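PDB 6KFN: alginate lyase from Paenibacillus sp. FPU-7, which cleaves the polysaccharide alginate by beta-elimination, producing shorter chains that carry an unsaturated sugar at their new non-reducing ends. Local coordinates for residues A[214-219]-A[240-245]; A[145-150]-A[183-188]. All coordinates share one frame; numbering follows the deposited sequence. Where two conformers were deposited one is given.

Contact 1: A[214-219]-A[240-245]; sequences FIDVKG and AFQVHV. With NA (sodium ion), chain C.
Asp216 holds CG anti to its backbone N (chi1 -167°), while His244 holds CG anti to its carbonyl carbon (chi1 -70°), and these two settings bring a carboxylate and an imidazole together across neighbouring rungs of a right-handed parallel beta-helix. The strands 215-217 and 241-243 run parallel and in register, as the bonds show: Gln242 N donates to Ile215 O at 3.0 Å, Val217 N to Gln242 O at 2.8 Å and His244 N to Val217 O at 3.0 Å. Side chains alternate between two faces. Toward the interior of the coil, the CD1 end of Ile215 runs alongside the Phe241 ring, 3.8 Å from CE1; Phe200 touches both residues, and Ala240 CB sits over the centre of one face of that ring.

Asp216 and Gln242 project from the opposite, polar face. His244 ND1 gives its N-H to Asp216 OD1 at 2.7 Å, taking the syn lone pair in a nearly straight bond. The oxygen lies in the imidazole plane, although carboxylate and ring are turned 81° apart, so the bond fixes the ring's rotation. Such a partner would probably raise the basicity of the histidine. Lys218, its chain bent at chi3, returns NZ to OD2 of Asp216, 2.8 Å away, so that OD1 is held by the imidazole, while OD2 takes the ammonium from above the carboxylate plane and a water as well. Gln242, extended beyond CG, puts OE1 2.4 Å from the sodium ion, while its NE2 donates to Asp239; Tyr210 O, Asp212 OD1 and three waters complete the metal site. Asp216 belongs to the second shell of this ion, because one of those waters donates a hydrogen bond to its OD2 over 2.7 Å.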
ATOM      1  N   PHE A 214     -10.294  -0.820  -8.415  1.00  3.72           N
ATOM      2  CA  PHE A 214      -8.988  -0.282  -8.035  1.00  3.72           C
ATOM      3  C   PHE A 214      -8.827  -0.183  -6.521  1.00  3.87           C
ATOM      4  O   PHE A 214      -7.773  -0.487  -5.970  1.00  4.00           O
ATOM      5  CB  PHE A 214      -8.729   1.101  -8.639  1.00  4.08           C
ATOM      6  CG  PHE A 214      -8.866   1.221 -10.139  1.00  4.19           C
ATOM      7  CD1 PHE A 214      -8.092   0.458 -11.022  1.00  5.06           C
ATOM      8  CD2 PHE A 214      -9.751   2.141 -10.673  1.00  5.06           C
ATOM      9  CE1 PHE A 214      -8.242   0.621 -12.395  1.00  6.19           C
ATOM     10  CE2 PHE A 214      -9.879   2.301 -12.032  1.00  5.55           C
ATOM     11  CZ  PHE A 214      -9.124   1.546 -12.899  1.00  5.48           C
ATOM     12  N   ILE A 215      -9.876   0.352  -5.879  1.00  3.82           N
ATOM     13  CA  ILE A 215      -9.876   0.576  -4.447  1.00  3.74           C
ATOM     14  C   ILE A 215     -11.191   0.030  -3.900  1.00  3.50           C
ATOM     15  O   ILE A 215     -12.255   0.218  -4.505  1.00  4.25           O
ATOM     16  CB  ILE A 215      -9.757   2.084  -4.074  1.00  4.11           C
ATOM     17  CG1 ILE A 215      -8.529   2.696  -4.762  1.00  4.51           C
ATOM     18  CG2 ILE A 215      -9.698   2.243  -2.555  1.00  4.80           C
ATOM     19  CD1 ILE A 215      -8.327   4.175  -4.476  1.00  5.50           C
ATOM     20  N   ASP A 216     -11.123  -0.627  -2.748  1.00  3.80           N
ATOM     21  CA  ASP A 216     -12.300  -0.937  -1.937  1.00  4.23           C
ATOM     22  C   ASP A 216     -12.109  -0.232  -0.603  1.00  3.87           C
ATOM     23  O   ASP A 216     -11.082  -0.411   0.042  1.00  4.81           O
ATOM     24  CB  ASP A 216     -12.500  -2.428  -1.737  1.00  4.92           C
ATOM     25  CG  ASP A 216     -13.870  -2.802  -1.184  1.00  5.29           C
ATOM     26  OD1 ASP A 216     -14.763  -1.918  -1.152  1.00  6.00           O
ATOM     27  OD2 ASP A 216     -14.022  -3.990  -0.822  1.00  6.35           O
ATOM     28  N   VAL A 217     -13.104   0.573  -0.229  1.00  3.81           N
ATOM     29  CA  VAL A 217     -13.063   1.375   0.996  1.00  3.93           C
ATOM     30  C   VAL A 217     -14.028   0.765   1.995  1.00  3.82           C
ATOM     31  O   VAL A 217     -15.247   0.837   1.809  1.00  4.22           O
ATOM     32  CB  VAL A 217     -13.424   2.838   0.764  1.00  4.27           C
ATOM     33  CG1 VAL A 217     -13.302   3.603   2.071  1.00  5.21           C
ATOM     34  CG2 VAL A 217     -12.564   3.455  -0.326  1.00  4.90           C
ATOM     35  N   LYS A 218     -13.468   0.146   2.994  1.00  3.88           N
ATOM     36  CA  LYS A 218     -14.243  -0.398   4.125  0.51  5.09           C
ATOM     37  C   LYS A 218     -14.009   0.351   5.458  1.00  3.80           C
ATOM     38  O   LYS A 218     -14.708   0.237   6.539  1.00  4.37           O
ATOM     39  CB  LYS A 218     -13.989  -1.890   4.284  0.51 11.87           C
ATOM     40  CG  LYS A 218     -14.738  -2.697   3.247  0.51 12.30           C
ATOM     41  CD  LYS A 218     -14.127  -4.016   2.971  0.51 29.99           C
ATOM     42  CE  LYS A 218     -12.868  -3.776   2.206  0.51 10.33           C
ATOM     43  NZ  LYS A 218     -12.506  -4.899   1.307  0.51 13.98           N
ATOM     44  N   GLY A 219     -12.924   1.198   5.495  1.00  3.83           N
ATOM     45  CA  GLY A 219     -12.668   2.091   6.611  1.00  4.08           C
ATOM     46  C   GLY A 219     -13.485   3.365   6.500  1.00  4.07           C
ATOM     47  O   GLY A 219     -14.297   3.531   5.589  1.00  4.62           O
ATOM     48  N   ALA A 240     -14.631   1.369 -10.699  1.00  4.48           N
ATOM     49  CA  ALA A 240     -13.361   2.004 -10.326  1.00  4.23           C
ATOM     50  C   ALA A 240     -13.122   1.888  -8.815  1.00  3.94           C
ATOM     51  O   ALA A 240     -12.079   1.401  -8.361  1.00  3.97           O
ATOM     52  CB  ALA A 240     -13.329   3.468 -10.744  1.00  4.52           C
ATOM     53  N   PHE A 241     -14.094   2.386  -8.032  1.00  3.94           N
ATOM     54  CA  PHE A 241     -13.974   2.467  -6.586  1.00  3.75           C
ATOM     55  C   PHE A 241     -15.261   1.915  -5.969  1.00  3.90           C
ATOM     56  O   PHE A 241     -16.355   2.174  -6.479  1.00  4.49           O
ATOM     57  CB  PHE A 241     -13.779   3.924  -6.113  1.00  4.18           C
ATOM     58  CG  PHE A 241     -12.689   4.677  -6.854  1.00  4.30           C
ATOM     59  CD1 PHE A 241     -11.390   4.191  -6.922  1.00  4.99           C
ATOM     60  CD2 PHE A 241     -12.970   5.878  -7.478  1.00  5.27           C
ATOM     61  CE1 PHE A 241     -10.397   4.893  -7.576  1.00  5.47           C
ATOM     62  CE2 PHE A 241     -11.979   6.599  -8.137  1.00  5.80           C
ATOM     63  CZ  PHE A 241     -10.700   6.103  -8.196  1.00  5.72           C
ATOM     64  N   GLN A 242     -15.106   1.180  -4.875  1.00  3.85           N
ATOM     65  CA  GLN A 242     -16.232   0.670  -4.111  1.00  3.97           C
ATOM     66  C   GLN A 242     -16.114   1.094  -2.665  1.00  3.61           C
ATOM     67  O   GLN A 242     -15.014   1.362  -2.168  1.00  4.07           O
ATOM     68  CB  GLN A 242     -16.298  -0.861  -4.184  1.00  4.25           C
ATOM     69  CG  GLN A 242     -16.505  -1.366  -5.602  1.00  4.79           C
ATOM     70  CD  GLN A 242     -16.377  -2.853  -5.751  1.00  5.21           C
ATOM     71  OE1 GLN A 242     -15.881  -3.559  -4.867  1.00  5.68           O
ATOM     72  NE2 GLN A 242     -16.780  -3.358  -6.897  1.00  8.67           N
ATOM     73  N   VAL A 243     -17.265   1.127  -1.992  1.00  3.79           N
ATOM     74  CA  VAL A 243     -17.342   1.336  -0.555  1.00  3.80           C
ATOM     75  C   VAL A 243     -18.262   0.239  -0.011  1.00  4.04           C
ATOM     76  O   VAL A 243     -19.329   0.005  -0.591  1.00  4.67           O
ATOM     77  CB  VAL A 243     -17.870   2.739  -0.173  1.00  4.02           C
ATOM     78  CG1 VAL A 243     -17.593   3.048   1.289  1.00  4.50           C
ATOM     79  CG2 VAL A 243     -17.279   3.831  -1.063  1.00  4.95           C
ATOM     80  N   HIS A 244     -17.848  -0.437   1.052  1.00  4.03           N
ATOM     81  CA  HIS A 244     -18.636  -1.530   1.648  1.00  4.41           C
ATOM     82  C   HIS A 244     -18.676  -1.376   3.143  1.00  4.32           C
ATOM     83  O   HIS A 244     -17.730  -0.861   3.750  1.00  4.71           O
ATOM     84  CB  HIS A 244     -18.023  -2.907   1.321  1.00  4.62           C
ATOM     85  CG  HIS A 244     -18.132  -3.341  -0.097  1.00  4.71           C
ATOM     86  ND1 HIS A 244     -17.154  -3.106  -1.046  1.00  5.18           N
ATOM     87  CD2 HIS A 244     -19.094  -4.057  -0.720  1.00  5.85           C
ATOM     88  CE1 HIS A 244     -17.529  -3.664  -2.197  1.00  5.64           C
ATOM     89  NE2 HIS A 244     -18.695  -4.236  -2.018  1.00  6.35           N
ATOM     90  N   VAL A 245     -19.764  -1.912   3.741  1.00  4.72           N
ATOM     91  CA  VAL A 245     -19.949  -1.965   5.184  1.00  4.73           C
ATOM     92  C   VAL A 245     -19.767  -3.402   5.666  1.00  5.29           C
ATOM     93  O   VAL A 245     -20.646  -4.246   5.470  1.00  6.59           O
ATOM     94  CB  VAL A 245     -21.345  -1.435   5.561  1.00  5.49           C
ATOM     95  CG1 VAL A 245     -21.492  -1.417   7.074  1.00  6.20           C
ATOM     96  CG2 VAL A 245     -21.572  -0.044   4.997  1.00  6.38           C
TER
HETATM   97 NA    NA C 402     -15.046  -5.787  -4.815  1.00  5.42          NA
HETATM   98  O   HOH W   1     -14.767  -6.024  -2.472  1.00  9.18           O
HETATM   99  O   HOH W   2     -16.805  -1.564   6.249  1.00  4.97           O
HETATM  100  O   HOH W   3     -12.908  -4.802  -5.063  1.00  5.25           O
HETATM  101  O   HOH W   4     -17.180  -6.774  -4.599  1.00 15.04           O

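Contact 2: A[145-150]-A[183-188]; sequences FGEGIY and HIDIKE. With NA (sodium ion), chain B.
The ring of Tyr150 has Glu147 OE1 at its edge, in plane, and meets the ring of His120 with the planes about 30° apart. Lys187 crosses it obliquely, CE coming to 3.3 Å from Tyr150 CZ. The two flat carboxylates of Glu147 and Asp185 lie side by side, pointing the same way with planes 31° apart, and share a sodium ion: Glu147 OE2 binds it at 2.3 Å and Asp185 OD2 at 2.5 Å. Glu182 OE1 and three waters complete the site.

The backbone beneath is a parallel rung pair of the right-handed beta-helix, with Ile149 N donating to His183 O and Asp185 N donating to Ile149 O, the latter nearly along the C=O axis at 2.9 Å. Ile149 and Ile184 occupy the other face, where Ile170 and Ile175 pack on both.

Lys187, bent at chi2, brings NZ to 2.8 Å from Asp185 OD2, above the carboxylate plane, so that this oxygen serves metal and ammonium together. NZ also donates to a sodium-bound water over 3.2 Å and to a second water, at 2.6 Å, that is hydrogen-bonded to Tyr150 OH. An alanine in place of Lys187 would remove the ammonium at Asp185 OD2, which would probably leave that oxygen less well balanced, loosen the sodium-bound water and make Tyr150 less firmly packed. Three carboxylates converge on one cation, with Glu147 OE2 only 3.7 Å from Asp185 OD2; the sodium, Lys187 and a second lysine, Lys218, at the other oxygen of Asp185 together probably offset much of that charge and would be expected to keep Asp185 ionised.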
ATOM      1  N   PHE A 145      -5.189 -12.625  -2.168  1.00  6.42           N
ATOM      2  CA  PHE A 145      -4.398 -11.917  -1.148  1.00  6.34           C
ATOM      3  C   PHE A 145      -3.357 -11.010  -1.799  1.00  5.27           C
ATOM      4  O   PHE A 145      -2.356 -10.651  -1.191  1.00  6.21           O
ATOM      5  CB  PHE A 145      -3.690 -12.932  -0.226  1.00  8.55           C
ATOM      6  CG  PHE A 145      -4.581 -13.872   0.543  1.00  9.44           C
ATOM      7  CD1 PHE A 145      -5.919 -13.598   0.833  1.00 12.18           C
ATOM      8  CD2 PHE A 145      -4.048 -15.044   1.033  1.00 12.26           C
ATOM      9  CE1 PHE A 145      -6.699 -14.453   1.570  1.00 18.38           C
ATOM     10  CE2 PHE A 145      -4.848 -15.928   1.751  1.00 18.49           C
ATOM     11  CZ  PHE A 145      -6.179 -15.614   2.022  1.00 19.42           C
ATOM     12  N   GLY A 146      -3.585 -10.633  -3.071  1.00  5.25           N
ATOM     13  CA  GLY A 146      -2.597  -9.937  -3.862  1.00  4.96           C
ATOM     14  C   GLY A 146      -2.792  -8.439  -3.960  1.00  4.55           C
ATOM     15  O   GLY A 146      -2.564  -7.859  -5.033  1.00  4.81           O
ATOM     16  N   GLU A 147      -3.201  -7.802  -2.875  1.00  4.39           N
ATOM     17  CA  GLU A 147      -3.421  -6.362  -2.908  1.00  4.60           C
ATOM     18  C   GLU A 147      -2.101  -5.629  -3.110  1.00  4.62           C
ATOM     19  O   GLU A 147      -1.041  -6.075  -2.687  1.00  5.36           O
ATOM     20  CB  GLU A 147      -4.068  -5.871  -1.610  1.00  5.53           C
ATOM     21  CG  GLU A 147      -5.450  -6.447  -1.347  1.00  6.37           C
ATOM     22  CD  GLU A 147      -5.516  -7.828  -0.736  1.00  5.98           C
ATOM     23  OE1 GLU A 147      -4.484  -8.444  -0.442  1.00  6.28           O
ATOM     24  OE2 GLU A 147      -6.654  -8.323  -0.544  1.00  7.92           O
ATOM     25  N   GLY A 148      -2.182  -4.457  -3.734  1.00  4.33           N
ATOM     26  CA  GLY A 148      -1.016  -3.599  -3.788  1.00  4.18           C
ATOM     27  C   GLY A 148      -0.640  -3.068  -2.411  1.00  3.92           C
ATOM     28  O   GLY A 148       0.473  -3.269  -1.918  1.00  4.16           O
ATOM     29  N   ILE A 149      -1.608  -2.384  -1.812  1.00  3.91           N
ATOM     30  CA  ILE A 149      -1.502  -1.805  -0.486  1.00  4.20           C
ATOM     31  C   ILE A 149      -2.754  -2.239   0.301  1.00  4.13           C
ATOM     32  O   ILE A 149      -3.882  -2.104  -0.181  1.00  4.94           O
ATOM     33  CB  ILE A 149      -1.380  -0.280  -0.512  1.00  4.51           C
ATOM     34  CG1 ILE A 149      -0.202   0.137  -1.407  1.00  4.96           C
ATOM     35  CG2 ILE A 149      -1.254   0.270   0.899  1.00  5.57           C
ATOM     36  CD1 ILE A 149      -0.074   1.621  -1.609  1.00  5.86           C
ATOM     37  N   TYR A 150      -2.519  -2.725   1.507  1.00  4.43           N
ATOM     38  CA  TYR A 150      -3.550  -3.300   2.378  1.00  4.61           C
ATOM     39  C   TYR A 150      -3.473  -2.522   3.692  1.00  4.27           C
ATOM     40  O   TYR A 150      -2.413  -2.483   4.324  1.00  5.21           O
ATOM     41  CB  TYR A 150      -3.248  -4.773   2.567  1.00  5.78           C
ATOM     42  CG  TYR A 150      -4.312  -5.639   3.169  1.00  6.56           C
ATOM     43  CD1 TYR A 150      -4.795  -5.470   4.445  1.00  5.85           C
ATOM     44  CD2 TYR A 150      -4.713  -6.750   2.489  1.00 20.36           C
ATOM     45  CE1 TYR A 150      -5.687  -6.368   5.018  1.00  6.78           C
ATOM     46  CE2 TYR A 150      -5.623  -7.660   3.057  1.00 27.79           C
ATOM     47  CZ  TYR A 150      -6.109  -7.443   4.317  1.00 13.55           C
ATOM     48  OH  TYR A 150      -6.929  -8.368   4.902  1.00 15.28           O
ATOM     49  N   HIS A 183      -5.801  -2.621  -6.001  1.00  4.08           N
ATOM     50  CA  HIS A 183      -4.613  -1.794  -5.818  0.57  4.16           C
ATOM     51  C   HIS A 183      -4.492  -1.326  -4.390  1.00  4.08           C
ATOM     52  O   HIS A 183      -3.392  -1.345  -3.826  1.00  4.29           O
ATOM     53  CB  HIS A 183      -4.601  -0.642  -6.832  0.57  3.80           C
ATOM     54  CG  HIS A 183      -4.319  -1.131  -8.204  0.57  4.72           C
ATOM     55  ND1 HIS A 183      -3.955  -0.275  -9.227  0.57  5.76           N
ATOM     56  CD2 HIS A 183      -4.224  -2.398  -8.687  0.57  3.21           C
ATOM     57  CE1 HIS A 183      -3.745  -1.014 -10.303  0.57  5.96           C
ATOM     58  NE2 HIS A 183      -3.913  -2.290 -10.015  0.57  3.36           N
ATOM     59  N   ILE A 184      -5.606  -0.900  -3.789  1.00  4.11           N
ATOM     60  CA  ILE A 184      -5.630  -0.466  -2.406  1.00  4.01           C
ATOM     61  C   ILE A 184      -6.904  -1.030  -1.766  1.00  3.75           C
ATOM     62  O   ILE A 184      -8.003  -0.807  -2.264  1.00  4.40           O
ATOM     63  CB  ILE A 184      -5.589   1.040  -2.229  1.00  4.71           C
ATOM     64  CG1 ILE A 184      -4.401   1.634  -3.019  1.00  5.32           C
ATOM     65  CG2 ILE A 184      -5.507   1.419  -0.751  1.00  5.80           C
ATOM     66  CD1 ILE A 184      -4.423   3.111  -3.152  1.00  6.41           C
ATOM     67  N   ASP A 185      -6.728  -1.757  -0.656  1.00  3.82           N
ATOM     68  CA  ASP A 185      -7.846  -2.315   0.120  1.00  3.94           C
ATOM     69  C   ASP A 185      -7.773  -1.681   1.495  1.00  3.69           C
ATOM     70  O   ASP A 185      -6.813  -1.914   2.224  1.00  4.46           O
ATOM     71  CB  ASP A 185      -7.761  -3.825   0.153  1.00  4.83           C
ATOM     72  CG  ASP A 185      -8.996  -4.507   0.694  1.00  5.99           C
ATOM     73  OD1 ASP A 185      -9.947  -3.827   1.034  1.00  8.33           O
ATOM     74  OD2 ASP A 185      -8.983  -5.776   0.715  1.00  7.63           O
ATOM     75  N   ILE A 186      -8.750  -0.812   1.798  1.00  3.65           N
ATOM     76  CA  ILE A 186      -8.781  -0.043   3.045  1.00  3.89           C
ATOM     77  C   ILE A 186      -9.769  -0.743   3.973  1.00  3.84           C
ATOM     78  O   ILE A 186     -10.974  -0.711   3.709  1.00  4.66           O
ATOM     79  CB  ILE A 186      -9.175   1.408   2.773  1.00  4.21           C
ATOM     80  CG1 ILE A 186      -8.196   2.070   1.804  1.00  4.98           C
ATOM     81  CG2 ILE A 186      -9.274   2.169   4.084  1.00  4.82           C
ATOM     82  CD1 ILE A 186      -8.586   3.453   1.344  1.00  5.71           C
ATOM     83  N   LYS A 187      -9.283  -1.394   5.020  1.00  4.02           N
ATOM     84  CA  LYS A 187     -10.145  -2.233   5.823  1.00  4.19           C
ATOM     85  C   LYS A 187     -11.013  -1.468   6.815  1.00  4.04           C
ATOM     86  O   LYS A 187     -10.685  -0.384   7.317  1.00  4.18           O
ATOM     87  CB  LYS A 187      -9.317  -3.258   6.602  1.00  4.99           C
ATOM     88  CG  LYS A 187      -8.604  -4.253   5.692  1.00  6.67           C
ATOM     89  CD  LYS A 187      -9.624  -5.041   4.856  1.00 24.50           C
ATOM     90  CE  LYS A 187      -9.088  -6.112   3.973  1.00 44.91           C
ATOM     91  NZ  LYS A 187     -10.098  -6.713   3.065  1.00 64.15           N
ATOM     92  N   GLU A 188     -12.132  -2.124   7.136  1.00  4.28           N
ATOM     93  CA  GLU A 188     -12.939  -1.740   8.278  1.00  4.35           C
ATOM     94  C   GLU A 188     -12.050  -1.577   9.501  1.00  4.24           C
ATOM     95  O   GLU A 188     -11.140  -2.367   9.750  1.00  4.55           O
ATOM     96  CB  GLU A 188     -14.036  -2.781   8.518  1.00  4.71           C
ATOM     97  CG  GLU A 188     -13.565  -4.227   8.779  1.00  5.22           C
ATOM     98  CD  GLU A 188     -13.424  -5.136   7.557  1.00  5.13           C
ATOM     99  OE1 GLU A 188     -13.073  -4.648   6.456  1.00  5.25           O
ATOM    100  OE2 GLU A 188     -13.660  -6.349   7.753  1.00  6.09           O
TER
HETATM  101 NA    NA B 401      -8.876  -7.667  -0.876  1.00  8.11          NA
HETATM  102  O   HOH W   5      -9.574  -9.094   3.822  1.00 25.32           O
HETATM  103  O   HOH W   6      -9.180  -9.071   1.085  1.00 21.89           O
HETATM  104  O   HOH W   7      -9.070  -9.562  -2.333  1.00 10.65           O
HETATM  105  O   HOH W   8     -11.208  -7.494  -1.274  1.00 15.32           O

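The two contacts are successive parts of one parallel sheet of the beta-helix, their centres about 10 Å apart, with strand 184-186 of contact 2 directly beside strand 215-217 of contact 1. Lys218 N to Ile186 O, 2.7 Å, is a probable hydrogen bond of that junction. On the polar face Lys218 ties the carboxylates together: besides its bond to Asp216, its NZ makes a salt bridge with Asp185 OD1 at 2.8 Å, although Lys187 NZ lies just 3.5 Å from Lys218 NZ. The two sodium ions stand 7.6 Å apart along this face. A row so rich in ionisable groups is consistent with a site for an acidic polysaccharide, though the geometry alone does not identify catalytic residues.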